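Local coordinates for protein inositol-3-phosphate synthase (Caenorhabditis elegans, PDB 1VKO) that belongs to the myo-inositol-1-phosphate synthase family and binds nicotinamide-adenine-dinucleotide on a Rossmann-type domain within a four-chain assembly, at residues V245-N250 with Y296-P301; G78-G83 with S157-S162; F43-N48 with K62-S67. One frame throughout, in Å; residues are numbered along the deposited sequence.

Contact 1: residues V245-N250 with Y296-P301. With NAD (nicotinamide-adenine-dinucleotide), chain G.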
loop_
_atom_site.group_PDB
_atom_site.type_symbol
_atom_site.label_atom_id
_atom_site.label_comp_id
_atom_site.label_asym_id
_atom_site.label_seq_id
_atom_site.Cartn_x
_atom_site.Cartn_y
_atom_site.Cartn_z
ATOM N N VAL A 245 2.086 39.904 6.531
ATOM C CA VAL A 245 1.010 39.544 5.648
ATOM C C VAL A 245 1.333 38.207 4.981
ATOM O O VAL A 245 2.468 37.966 4.528
ATOM C CB VAL A 245 0.804 40.597 4.580
ATOM C CG1 VAL A 245 -0.116 40.026 3.407
ATOM C CG2 VAL A 245 0.244 41.857 5.220
ATOM N N LEU A 246 0.339 37.331 4.918
ATOM C CA LEU A 246 0.589 35.980 4.429
ATOM C C LEU A 246 -0.558 35.497 3.561
ATOM O O LEU A 246 -1.742 35.563 3.957
ATOM C CB LEU A 246 0.839 35.018 5.609
ATOM C CG LEU A 246 1.209 33.570 5.309
ATOM C CD1 LEU A 246 2.190 32.972 6.379
ATOM C CD2 LEU A 246 -0.071 32.727 5.165
ATOM N N TRP A 247 -0.193 35.019 2.372
ATOM C CA TRP A 247 -1.137 34.515 1.415
ATOM C C TRP A 247 -1.440 33.023 1.636
ATOM O O TRP A 247 -0.571 32.130 1.453
ATOM C CB TRP A 247 -0.591 34.734 -0.003
ATOM C CG TRP A 247 -1.550 34.273 -1.051
ATOM C CD1 TRP A 247 -1.798 32.977 -1.433
ATOM C CD2 TRP A 247 -2.421 35.096 -1.834
ATOM N NE1 TRP A 247 -2.771 32.951 -2.405
ATOM C CE2 TRP A 247 -3.175 34.233 -2.671
ATOM C CE3 TRP A 247 -2.658 36.487 -1.908
ATOM C CZ2 TRP A 247 -4.123 34.714 -3.589
ATOM C CZ3 TRP A 247 -3.628 36.954 -2.775
ATOM C CH2 TRP A 247 -4.334 36.066 -3.629
ATOM N N THR A 248 -2.688 32.765 1.979
ATOM C CA THR A 248 -3.212 31.425 2.102
ATOM C C THR A 248 -4.638 31.395 1.516
ATOM O O THR A 248 -5.530 30.702 2.024
ATOM C CB THR A 248 -3.167 30.918 3.584
ATOM O OG1 THR A 248 -3.737 29.607 3.649
ATOM C CG2 THR A 248 -4.064 31.757 4.560
ATOM N N ALA A 249 -4.832 32.171 0.448
ATOM C CA ALA A 249 -6.018 32.100 -0.408
ATOM C C ALA A 249 -5.790 31.166 -1.629
ATOM O O ALA A 249 -4.760 30.551 -1.754
ATOM C CB ALA A 249 -6.386 33.515 -0.877
ATOM N N ASN A 250 -6.761 31.044 -2.518
ATOM C CA ASN A 250 -6.653 30.073 -3.592
ATOM C C ASN A 250 -5.482 30.341 -4.494
ATOM O O ASN A 250 -5.069 31.484 -4.713
ATOM C CB ASN A 250 -7.941 29.952 -4.394
ATOM C CG ASN A 250 -9.057 29.337 -3.572
ATOM O OD1 ASN A 250 -9.881 30.063 -2.988
ATOM N ND2 ASN A 250 -9.023 27.995 -3.414
ATOM N N TYR A 296 5.990 39.969 3.837
ATOM C CA TYR A 296 5.051 39.248 3.026
ATOM C C TYR A 296 5.500 37.812 2.740
ATOM O O TYR A 296 6.614 37.586 2.177
ATOM C CB TYR A 296 4.767 40.021 1.728
ATOM C CG TYR A 296 3.644 39.389 0.934
ATOM C CD1 TYR A 296 2.305 39.650 1.228
ATOM C CD2 TYR A 296 3.923 38.504 -0.072
ATOM C CE1 TYR A 296 1.283 39.036 0.493
ATOM C CE2 TYR A 296 2.927 37.873 -0.770
ATOM C CZ TYR A 296 1.626 38.149 -0.531
ATOM O OH TYR A 296 0.649 37.493 -1.307
ATOM N N ILE A 297 4.634 36.865 3.142
ATOM C CA ILE A 297 4.799 35.411 2.869
ATOM C C ILE A 297 3.775 34.836 1.896
ATOM O O ILE A 297 2.554 35.022 2.073
ATOM C CB ILE A 297 4.743 34.556 4.188
ATOM C CG1 ILE A 297 5.568 35.180 5.331
ATOM C CG2 ILE A 297 5.122 33.059 3.911
ATOM C CD1 ILE A 297 7.020 35.375 5.028
ATOM N N ASN A 298 4.283 34.127 0.883
ATOM C CA ASN A 298 3.478 33.463 -0.138
ATOM C C ASN A 298 3.408 31.946 0.116
ATOM O O ASN A 298 4.400 31.235 -0.125
ATOM C CB ASN A 298 4.086 33.701 -1.531
ATOM C CG ASN A 298 3.352 32.904 -2.657
ATOM O OD1 ASN A 298 2.161 32.617 -2.559
ATOM N ND2 ASN A 298 4.077 32.566 -3.723
ATOM N N GLY A 299 2.239 31.484 0.574
ATOM C CA GLY A 299 1.971 30.111 0.950
ATOM C C GLY A 299 1.477 29.271 -0.217
ATOM O O GLY A 299 1.275 28.053 -0.083
ATOM N N SER A 300 1.311 29.910 -1.378
ATOM C CA SER A 300 0.753 29.250 -2.555
ATOM C C SER A 300 1.786 29.173 -3.695
ATOM O O SER A 300 2.872 29.771 -3.610
ATOM C CB SER A 300 -0.506 29.964 -3.030
ATOM O OG SER A 300 -1.521 29.913 -2.046
ATOM N N PRO A 301 1.474 28.372 -4.712
ATOM C CA PRO A 301 2.374 28.148 -5.834
ATOM C C PRO A 301 2.614 29.335 -6.766
ATOM O O PRO A 301 3.644 29.321 -7.430
ATOM C CB PRO A 301 1.657 27.046 -6.636
ATOM C CG PRO A 301 0.830 26.385 -5.672
ATOM C CD PRO A 301 0.286 27.513 -4.802
HETATM P PA NAD G . -9.431 27.157 0.892
HETATM O O1A NAD G . -10.274 27.226 -0.289
HETATM O O2A NAD G . -10.180 26.486 1.968
HETATM O O5B NAD G . -8.987 28.639 1.243
HETATM C C5B NAD G . -8.994 29.630 0.259
HETATM C C4B NAD G . -9.757 30.817 0.816
HETATM O O4B NAD G . -9.253 31.988 0.213
HETATM C C3B NAD G . -11.223 30.761 0.494
HETATM O O3B NAD G . -11.852 31.322 1.635
HETATM C C2B NAD G . -11.439 31.741 -0.624
HETATM O O2B NAD G . -12.633 32.437 -0.270
HETATM C C1B NAD G . -10.266 32.699 -0.436
HETATM N N9A NAD G . -9.765 33.490 -1.589
HETATM C C8A NAD G . -9.641 33.153 -2.903
HETATM N N7A NAD G . -9.155 34.222 -3.571
HETATM C C5A NAD G . -8.959 35.256 -2.732
HETATM C C6A NAD G . -8.520 36.581 -2.893
HETATM N N6A NAD G . -8.216 37.122 -4.085
HETATM N N1A NAD G . -8.469 37.396 -1.792
HETATM C C2A NAD G . -8.867 36.940 -0.568
HETATM N N3A NAD G . -9.327 35.670 -0.444
HETATM C C4A NAD G . -9.372 34.817 -1.489
HETATM O O3 NAD G . -8.020 26.417 0.592
HETATM P PN NAD G . -7.017 26.096 1.786
HETATM O O1N NAD G . -7.305 27.069 2.872
HETATM O O2N NAD G . -7.114 24.661 2.066
HETATM O O5D NAD G . -5.545 26.525 1.257
HETATM C C5D NAD G . -5.333 27.775 0.625
HETATM C C4D NAD G . -4.079 27.829 -0.268
HETATM O O4D NAD G . -2.972 27.281 0.405
HETATM C C3D NAD G . -4.213 27.059 -1.586
HETATM O O3D NAD G . -3.609 27.808 -2.604
HETATM C C2D NAD G . -3.307 25.870 -1.388
HETATM O O2D NAD G . -2.688 25.373 -2.564
HETATM C C1D NAD G . -2.255 26.456 -0.487
HETATM N N1N NAD G . -1.565 25.314 0.102
HETATM C C2N NAD G . -2.245 24.446 0.898
HETATM C C3N NAD G . -1.578 23.360 1.418
HETATM C C7N NAD G . -2.238 22.680 2.557
HETATM O O7N NAD G . -3.526 23.167 2.888
HETATM N N7N NAD G . -1.607 21.696 3.210
HETATM C C4N NAD G . -0.211 23.150 1.154
HETATM C C5N NAD G . 0.454 24.031 0.330
HETATM C C6N NAD G . -0.241 25.124 -0.208
#
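Val245 lies beside Tyr296 in two neighbouring parallel strands, and the close packing lies on the face they share with Trp247. CG1 of Val245 comes in at the edge of the phenol ring, near its plane, 3.3 Å from Tyr296 CD1. Tyr296 CG is anti to the backbone N (chi1 -172°), and the ring runs beside the Trp247 side chain in the same direction, bringing Tyr296 OH to 3.3 Å from Trp247 CB. On the other face Leu246 CD1 rests against CB and CG2 of Ile297. Nearly straight hydrogen bonds tie the strands, from Ile297 N to Val245 O and from Trp247 N to Ile297 O, both 2.8 Å; a more bent one, from Gly299 N to Trp247 O, carries the pairing past the end of strand 295-298.

Beyond Trp247 the segments spread, and NAD helps to join them. Ser300 OG sits at the indole edge, 3.1 Å from Trp247 CD1, and shares a hydrogen bond of 3.0 Å with NAD O3D. That ribose hydroxyl also donates to Ala249 O, so one oxygen links both loops. Ala249 CB lies over a face of the Trp247 indole, toward its rim, and also touches the adenine at NAD C4A, 3.3 Å away. Asn298 OD1 receives Ser300 N in an Asx turn that shapes the loop, while Asn298 ND2 is held by Gln302 O. This looser side is filled by ligand and remains buried.

Strand 77-82 flanks strand 242-247 on the side away from 295-298. Helix 281-291 covers the Val245, Tyr296 and Trp247 face, and helix 440-458 packs on Leu246 and Ile297.

Contact 2: residues G78-G83 with S157-S162. With NAD (nicotinamide-adenine-dinucleotide), chain G.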
loop_
_atom_site.group_PDB
_atom_site.type_symbol
_atom_site.label_atom_id
_atom_site.label_comp_id
_atom_site.label_asym_id
_atom_site.label_seq_id
_atom_site.Cartn_x
_atom_site.Cartn_y
_atom_site.Cartn_z
ATOM N N GLY A 78 1.195 41.428 14.666
ATOM C CA GLY A 78 -0.068 41.146 13.982
ATOM C C GLY A 78 0.197 40.336 12.731
ATOM O O GLY A 78 1.189 40.578 12.036
ATOM N N LEU A 79 -0.698 39.389 12.452
ATOM C CA LEU A 79 -0.660 38.597 11.203
ATOM C C LEU A 79 -1.943 38.759 10.416
ATOM O O LEU A 79 -3.063 38.555 10.952
ATOM C CB LEU A 79 -0.363 37.085 11.469
ATOM C CG LEU A 79 -0.379 36.079 10.286
ATOM C CD1 LEU A 79 0.735 36.378 9.299
ATOM C CD2 LEU A 79 -0.233 34.652 10.758
ATOM N N LEU A 80 -1.767 39.105 9.141
ATOM C CA LEU A 80 -2.881 39.300 8.239
ATOM C C LEU A 80 -2.915 38.242 7.155
ATOM O O LEU A 80 -2.001 38.169 6.304
ATOM C CB LEU A 80 -2.795 40.678 7.555
ATOM C CG LEU A 80 -2.963 41.940 8.373
ATOM C CD1 LEU A 80 -2.232 43.106 7.695
ATOM C CD2 LEU A 80 -4.430 42.232 8.549
ATOM N N LEU A 81 -3.988 37.455 7.118
ATOM C CA LEU A 81 -4.006 36.360 6.136
ATOM C C LEU A 81 -4.894 36.694 4.996
ATOM O O LEU A 81 -6.030 37.146 5.185
ATOM C CB LEU A 81 -4.434 35.037 6.777
ATOM C CG LEU A 81 -3.674 34.603 8.042
ATOM C CD1 LEU A 81 -4.185 33.316 8.656
ATOM C CD2 LEU A 81 -2.203 34.456 7.732
ATOM N N VAL A 82 -4.394 36.470 3.805
ATOM C CA VAL A 82 -5.263 36.522 2.638
ATOM C C VAL A 82 -5.842 35.146 2.453
ATOM O O VAL A 82 -5.111 34.133 2.436
ATOM C CB VAL A 82 -4.539 37.013 1.393
ATOM C CG1 VAL A 82 -5.554 37.373 0.318
ATOM C CG2 VAL A 82 -3.655 38.220 1.751
ATOM N N GLY A 83 -7.162 35.103 2.345
ATOM C CA GLY A 83 -7.881 33.844 2.450
ATOM C C GLY A 83 -8.132 33.531 3.924
ATOM O O GLY A 83 -8.021 32.399 4.341
ATOM N N SER A 157 -5.892 39.178 11.779
ATOM C CA SER A 157 -7.009 39.536 10.934
ATOM C C SER A 157 -6.693 39.086 9.477
ATOM O O SER A 157 -5.790 38.258 9.253
ATOM C CB SER A 157 -7.207 41.042 10.981
ATOM O OG SER A 157 -8.372 41.399 10.262
ATOM N N GLY A 158 -7.438 39.625 8.519
ATOM C CA GLY A 158 -7.160 39.454 7.135
ATOM C C GLY A 158 -8.371 39.602 6.250
ATOM O O GLY A 158 -9.373 40.195 6.650
ATOM N N TRP A 159 -8.270 39.047 5.035
ATOM C CA TRP A 159 -9.269 39.295 4.003
ATOM C C TRP A 159 -9.838 38.040 3.367
ATOM O O TRP A 159 -9.164 37.022 3.263
ATOM C CB TRP A 159 -8.664 40.106 2.897
ATOM C CG TRP A 159 -8.008 41.389 3.297
ATOM C CD1 TRP A 159 -8.566 42.642 3.285
ATOM C CD2 TRP A 159 -6.646 41.555 3.694
ATOM N NE1 TRP A 159 -7.631 43.566 3.686
ATOM C CE2 TRP A 159 -6.448 42.930 3.946
ATOM C CE3 TRP A 159 -5.572 40.674 3.899
ATOM C CZ2 TRP A 159 -5.210 43.447 4.362
ATOM C CZ3 TRP A 159 -4.350 41.182 4.272
ATOM C CH2 TRP A 159 -4.178 42.562 4.516
ATOM N N ASP A 160 -11.069 38.127 2.897
ATOM C CA ASP A 160 -11.611 37.033 2.144
ATOM C C ASP A 160 -12.680 37.490 1.196
ATOM O O ASP A 160 -13.526 38.271 1.590
ATOM C CB ASP A 160 -12.166 35.958 3.057
ATOM C CG ASP A 160 -12.048 34.553 2.439
ATOM O OD1 ASP A 160 -12.570 34.332 1.346
ATOM O OD2 ASP A 160 -11.427 33.621 2.971
ATOM N N ILE A 161 -12.635 36.996 -0.049
ATOM C CA ILE A 161 -13.696 37.258 -1.025
ATOM C C ILE A 161 -15.061 36.698 -0.561
ATOM O O ILE A 161 -16.104 37.080 -1.090
ATOM C CB ILE A 161 -13.327 36.725 -2.420
ATOM C CG1 ILE A 161 -13.189 35.189 -2.404
ATOM C CG2 ILE A 161 -12.040 37.418 -2.937
ATOM C CD1 ILE A 161 -13.023 34.500 -3.819
ATOM N N SER A 162 -15.051 35.811 0.434
ATOM C CA SER A 162 -16.294 35.286 1.030
ATOM C C SER A 162 -16.563 35.942 2.376
ATOM O O SER A 162 -15.673 35.981 3.232
ATOM C CB SER A 162 -16.201 33.787 1.261
ATOM O OG SER A 162 -17.407 33.363 1.889
HETATM P PA NAD G . -9.431 27.157 0.892
HETATM O O1A NAD G . -10.274 27.226 -0.289
HETATM O O2A NAD G . -10.180 26.486 1.968
HETATM O O5B NAD G . -8.987 28.639 1.243
HETATM C C5B NAD G . -8.994 29.630 0.259
HETATM C C4B NAD G . -9.757 30.817 0.816
HETATM O O4B NAD G . -9.253 31.988 0.213
HETATM C C3B NAD G . -11.223 30.761 0.494
HETATM O O3B NAD G . -11.852 31.322 1.635
HETATM C C2B NAD G . -11.439 31.741 -0.624
HETATM O O2B NAD G . -12.633 32.437 -0.270
HETATM C C1B NAD G . -10.266 32.699 -0.436
HETATM N N9A NAD G . -9.765 33.490 -1.589
HETATM C C8A NAD G . -9.641 33.153 -2.903
HETATM N N7A NAD G . -9.155 34.222 -3.571
HETATM C C5A NAD G . -8.959 35.256 -2.732
HETATM C C6A NAD G . -8.520 36.581 -2.893
HETATM N N6A NAD G . -8.216 37.122 -4.085
HETATM N N1A NAD G . -8.469 37.396 -1.792
HETATM C C2A NAD G . -8.867 36.940 -0.568
HETATM N N3A NAD G . -9.327 35.670 -0.444
HETATM C C4A NAD G . -9.372 34.817 -1.489
HETATM O O3 NAD G . -8.020 26.417 0.592
HETATM P PN NAD G . -7.017 26.096 1.786
HETATM O O1N NAD G . -7.305 27.069 2.872
HETATM O O2N NAD G . -7.114 24.661 2.066
HETATM O O5D NAD G . -5.545 26.525 1.257
HETATM C C5D NAD G . -5.333 27.775 0.625
HETATM C C4D NAD G . -4.079 27.829 -0.268
HETATM O O4D NAD G . -2.972 27.281 0.405
HETATM C C3D NAD G . -4.213 27.059 -1.586
HETATM O O3D NAD G . -3.609 27.808 -2.604
HETATM C C2D NAD G . -3.307 25.870 -1.388
HETATM O O2D NAD G . -2.688 25.373 -2.564
HETATM C C1D NAD G . -2.255 26.456 -0.487
HETATM N N1N NAD G . -1.565 25.314 0.102
HETATM C C2N NAD G . -2.245 24.446 0.898
HETATM C C3N NAD G . -1.578 23.360 1.418
HETATM C C7N NAD G . -2.238 22.680 2.557
HETATM O O7N NAD G . -3.526 23.167 2.888
HETATM N N7N NAD G . -1.607 21.696 3.210
HETATM C C4N NAD G . -0.211 23.150 1.154
HETATM C C5N NAD G . 0.454 24.031 0.330
HETATM C C6N NAD G . -0.241 25.124 -0.208
#
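Leu81 and Gly158 lie at the middle of a parallel pairing made by four backbone hydrogen bonds. Ser157 N donates to Leu79 O and Leu81 N to Ser157 O; then Trp159 N reaches Leu81 O at 2.9 Å, and Gly83 N closes the series on Trp159 O. Gly158 CA comes within 3.2 Å of Leu81 O, where a side chain on that glycine would collide with the carbonyl.

Apolar contacts gather around the indole of Trp159. Its CG is anti to the carbonyl carbon (chi1 -54°), and the six-membered ring reaches across to strand 77-82: CZ3 is 3.7 Å from Leu80 CB, and CE3 is 3.8 Å from Val82 CG2. Trp159 NE1 is satisfied by Asp230.

Polar contacts with NAD belong to Asp160. NAD O2B donates to Asp160 OD1 over a very short 2.5 Å, and NAD O3B to Asp160 OD2 at 2.7 Å, so the carboxylate grips both hydroxyls of the adenosine ribose. Ser162 N also meets Asp160 OD1, forming an Asx turn, while Gly85 N binds OD2. Gly83 CA passes 3.2 Å from NAD O4B, a position with no room for a side chain.

A glycine after the first strand and an acidic residue after its neighbour, holding the ribose diol, are the hallmark of the Rossmann dinucleotide-binding fold.

Contact 3: residues F43-N48 with K62-S67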
loop_
_atom_site.group_PDB
_atom_site.type_symbol
_atom_site.label_atom_id
_atom_site.label_comp_id
_atom_site.label_asym_id
_atom_site.label_seq_id
_atom_site.Cartn_x
_atom_site.Cartn_y
_atom_site.Cartn_z
ATOM N N PHE A 43 30.385 34.812 16.046
ATOM C CA PHE A 43 30.447 33.450 15.525
ATOM C C PHE A 43 31.530 33.372 14.453
ATOM O O PHE A 43 31.547 34.188 13.547
ATOM C CB PHE A 43 29.079 33.071 14.956
ATOM C CG PHE A 43 29.070 31.791 14.158
ATOM C CD1 PHE A 43 29.302 30.559 14.774
ATOM C CD2 PHE A 43 28.820 31.822 12.787
ATOM C CE1 PHE A 43 29.293 29.374 14.027
ATOM C CE2 PHE A 43 28.817 30.652 12.041
ATOM C CZ PHE A 43 29.050 29.425 12.671
ATOM N N THR A 44 32.442 32.414 14.573
ATOM C CA THR A 44 33.480 32.190 13.574
ATOM C C THR A 44 33.001 31.138 12.576
ATOM O O THR A 44 32.879 29.965 12.922
ATOM C CB THR A 44 34.786 31.761 14.282
ATOM O OG1 THR A 44 35.360 32.893 14.975
ATOM C CG2 THR A 44 35.856 31.350 13.283
ATOM N N TYR A 45 32.700 31.569 11.344
ATOM C CA TYR A 45 32.115 30.696 10.303
ATOM C C TYR A 45 33.156 29.935 9.443
ATOM O O TYR A 45 34.012 30.538 8.791
ATOM C CB TYR A 45 31.129 31.506 9.437
ATOM C CG TYR A 45 30.515 30.764 8.252
ATOM C CD1 TYR A 45 29.696 29.643 8.450
ATOM C CD2 TYR A 45 30.743 31.193 6.936
ATOM C CE1 TYR A 45 29.132 28.955 7.375
ATOM C CE2 TYR A 45 30.170 30.511 5.836
ATOM C CZ TYR A 45 29.365 29.397 6.078
ATOM O OH TYR A 45 28.784 28.717 5.047
ATOM N N ARG A 46 33.081 28.609 9.445
ATOM C CA ARG A 46 34.031 27.796 8.685
ATOM C C ARG A 46 33.570 27.560 7.262
ATOM O O ARG A 46 32.602 26.849 7.041
ATOM C CB ARG A 46 34.242 26.435 9.353
ATOM C CG ARG A 46 34.761 26.446 10.793
ATOM C CD ARG A 46 35.365 25.105 11.152
ATOM N NE ARG A 46 35.411 24.793 12.572
ATOM C CZ ARG A 46 34.549 23.996 13.206
ATOM N NH1 ARG A 46 33.513 23.438 12.570
ATOM N NH2 ARG A 46 34.711 23.778 14.504
ATOM N N LYS A 47 34.274 28.131 6.291
ATOM C CA LYS A 47 33.872 28.020 4.874
ATOM C C LYS A 47 35.032 27.583 4.011
ATOM O O LYS A 47 36.135 28.103 4.143
ATOM C CB LYS A 47 33.304 29.344 4.341
ATOM C CG LYS A 47 32.963 29.311 2.863
ATOM C CD LYS A 47 32.216 30.536 2.385
ATOM C CE LYS A 47 32.432 30.775 0.878
ATOM N NZ LYS A 47 32.032 29.656 -0.044
ATOM N N ASN A 48 34.784 26.614 3.146
ATOM C CA ASN A 48 35.770 26.201 2.177
ATOM C C ASN A 48 35.753 27.107 0.951
ATOM O O ASN A 48 34.704 27.536 0.516
ATOM C CB ASN A 48 35.515 24.753 1.753
ATOM C CG ASN A 48 35.951 23.763 2.791
ATOM O OD1 ASN A 48 36.923 24.001 3.515
ATOM N ND2 ASN A 48 35.243 22.628 2.870
ATOM N N LYS A 62 38.771 28.598 5.262
ATOM C CA LYS A 62 38.982 29.924 5.842
ATOM C C LYS A 62 37.941 30.205 6.936
ATOM O O LYS A 62 36.950 29.498 7.047
ATOM C CB LYS A 62 38.958 31.005 4.724
ATOM C CG LYS A 62 39.901 30.701 3.511
ATOM C CD LYS A 62 39.964 31.812 2.448
ATOM C CE LYS A 62 41.070 31.525 1.404
ATOM N NZ LYS A 62 41.108 32.422 0.195
ATOM N N GLU A 63 38.164 31.232 7.755
ATOM C CA GLU A 63 37.215 31.572 8.822
ATOM C C GLU A 63 36.664 32.974 8.665
ATOM O O GLU A 63 37.392 33.879 8.275
ATOM C CB GLU A 63 37.835 31.443 10.214
ATOM C CG GLU A 63 38.878 30.345 10.385
ATOM C CD GLU A 63 39.013 29.906 11.832
ATOM O OE1 GLU A 63 38.188 29.062 12.254
ATOM O OE2 GLU A 63 39.927 30.398 12.542
ATOM N N HIS A 64 35.383 33.148 9.006
ATOM C CA HIS A 64 34.672 34.428 8.829
ATOM C C HIS A 64 33.928 34.850 10.111
ATOM O O HIS A 64 32.878 34.301 10.458
ATOM C CB HIS A 64 33.691 34.336 7.648
ATOM C CG HIS A 64 34.335 33.991 6.338
ATOM N ND1 HIS A 64 34.759 32.717 6.027
ATOM C CD2 HIS A 64 34.604 34.749 5.252
ATOM C CE1 HIS A 64 35.272 32.706 4.809
ATOM N NE2 HIS A 64 35.192 33.928 4.316
ATOM N N ASP A 65 34.467 35.826 10.827
ATOM C CA ASP A 65 33.858 36.181 12.097
ATOM C C ASP A 65 32.588 36.975 11.853
ATOM O O ASP A 65 32.618 38.039 11.244
ATOM C CB ASP A 65 34.846 36.938 12.985
ATOM C CG ASP A 65 36.059 36.089 13.358
ATOM O OD1 ASP A 65 36.144 34.946 12.863
ATOM O OD2 ASP A 65 36.979 36.477 14.122
ATOM N N TYR A 66 31.460 36.428 12.283
ATOM C CA TYR A 66 30.200 37.152 12.219
ATOM C C TYR A 66 29.958 37.782 13.585
ATOM O O TYR A 66 30.271 37.172 14.595
ATOM C CB TYR A 66 29.053 36.198 11.857
ATOM C CG TYR A 66 28.826 35.992 10.374
ATOM C CD1 TYR A 66 29.473 34.976 9.686
ATOM C CD2 TYR A 66 27.964 36.817 9.657
ATOM C CE1 TYR A 66 29.271 34.778 8.313
ATOM C CE2 TYR A 66 27.752 36.623 8.276
ATOM C CZ TYR A 66 28.411 35.599 7.619
ATOM O OH TYR A 66 28.215 35.385 6.263
ATOM N N SER A 67 29.428 38.999 13.632
ATOM C CA SER A 67 29.025 39.565 14.909
ATOM C C SER A 67 27.528 39.786 14.871
ATOM O O SER A 67 27.066 40.637 14.139
ATOM C CB SER A 67 29.773 40.873 15.196
ATOM O OG SER A 67 29.530 41.298 16.528
#
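Phe43 to Lys47 pair antiparallel with Tyr66 to Lys62, the segment axes 4.2 Å apart at their closest and inclined at 148°, with hydrogen-bonded pairs at Phe43-Tyr66, Tyr45-His64 and Lys47-Lys62. Each of these pairs has bonds in both directions, the shortest being Tyr66 N to Phe43 O at 2.6 Å. At the centre Tyr45 N bonds His64 O at 2.9 Å.

One face is largely aromatic, with Phe43, Tyr45, His64 and Tyr66. Tyr66 CG lies anti to the carbonyl carbon (chi1 -87°), and the ring runs alongside the Tyr45 side chain, with Tyr45 CB at its edge 3.9 Å from Tyr66 CD1. His64 continues this face beside Tyr45, its CB 4.2 Å from Tyr45 CB. Tyr66 OH finds its partner in Thr527 of the second subunit.

The other face carries Thr44, Arg46, Glu63 and Asp65. Thr44 and Asp65 point the same way, and Thr44 OG1 donates to Asp65 OD1 at 3.0 Å, coming from above the carboxylate plane. The methyl CG2 of Thr44 also meets Glu63 OE1 at 3.4 Å. Asp65 also forms a salt bridge with Lys533 of the second subunit, which probably stabilises its negative charge; Arg46 NH2 forms a salt bridge with Asp518 of its own chain.

The pairing forms part of the long beta hairpin of strands 38-53 and 56-71. Within the antiparallel sheet, strand 32-35 lies beside 38-53, and strand 461-464 beside 56-71, where Ser67 shares a backbone hydrogen bond with Lys464. The second subunit packs against the hairpin, Leu529 and Pro530 of that subunit touching His64 and Tyr66.

Overall arrangement
Contacts 1 and 2 are adjoining parts of one parallel sheet, their centres 10 Å apart. Strands 77-82 and 242-247 are neighbours in it, and probable hydrogen bonds of 2.8 Å run from Val82 N to Leu246 O and from Thr248 N to Val82 O. Both contacts meet NAD at their C-terminal ends: contact 2 holds the adenosine ribose, whereas contact 1 reaches the nicotinamide ribose, with the Ser300 side chain about 9 Å from the bound pyrophosphate. Contact 3 stands apart in the antiparallel sheet at the subunit interface. Its centre is 35 Å from that of contact 1 and 41 Å from that of contact 2.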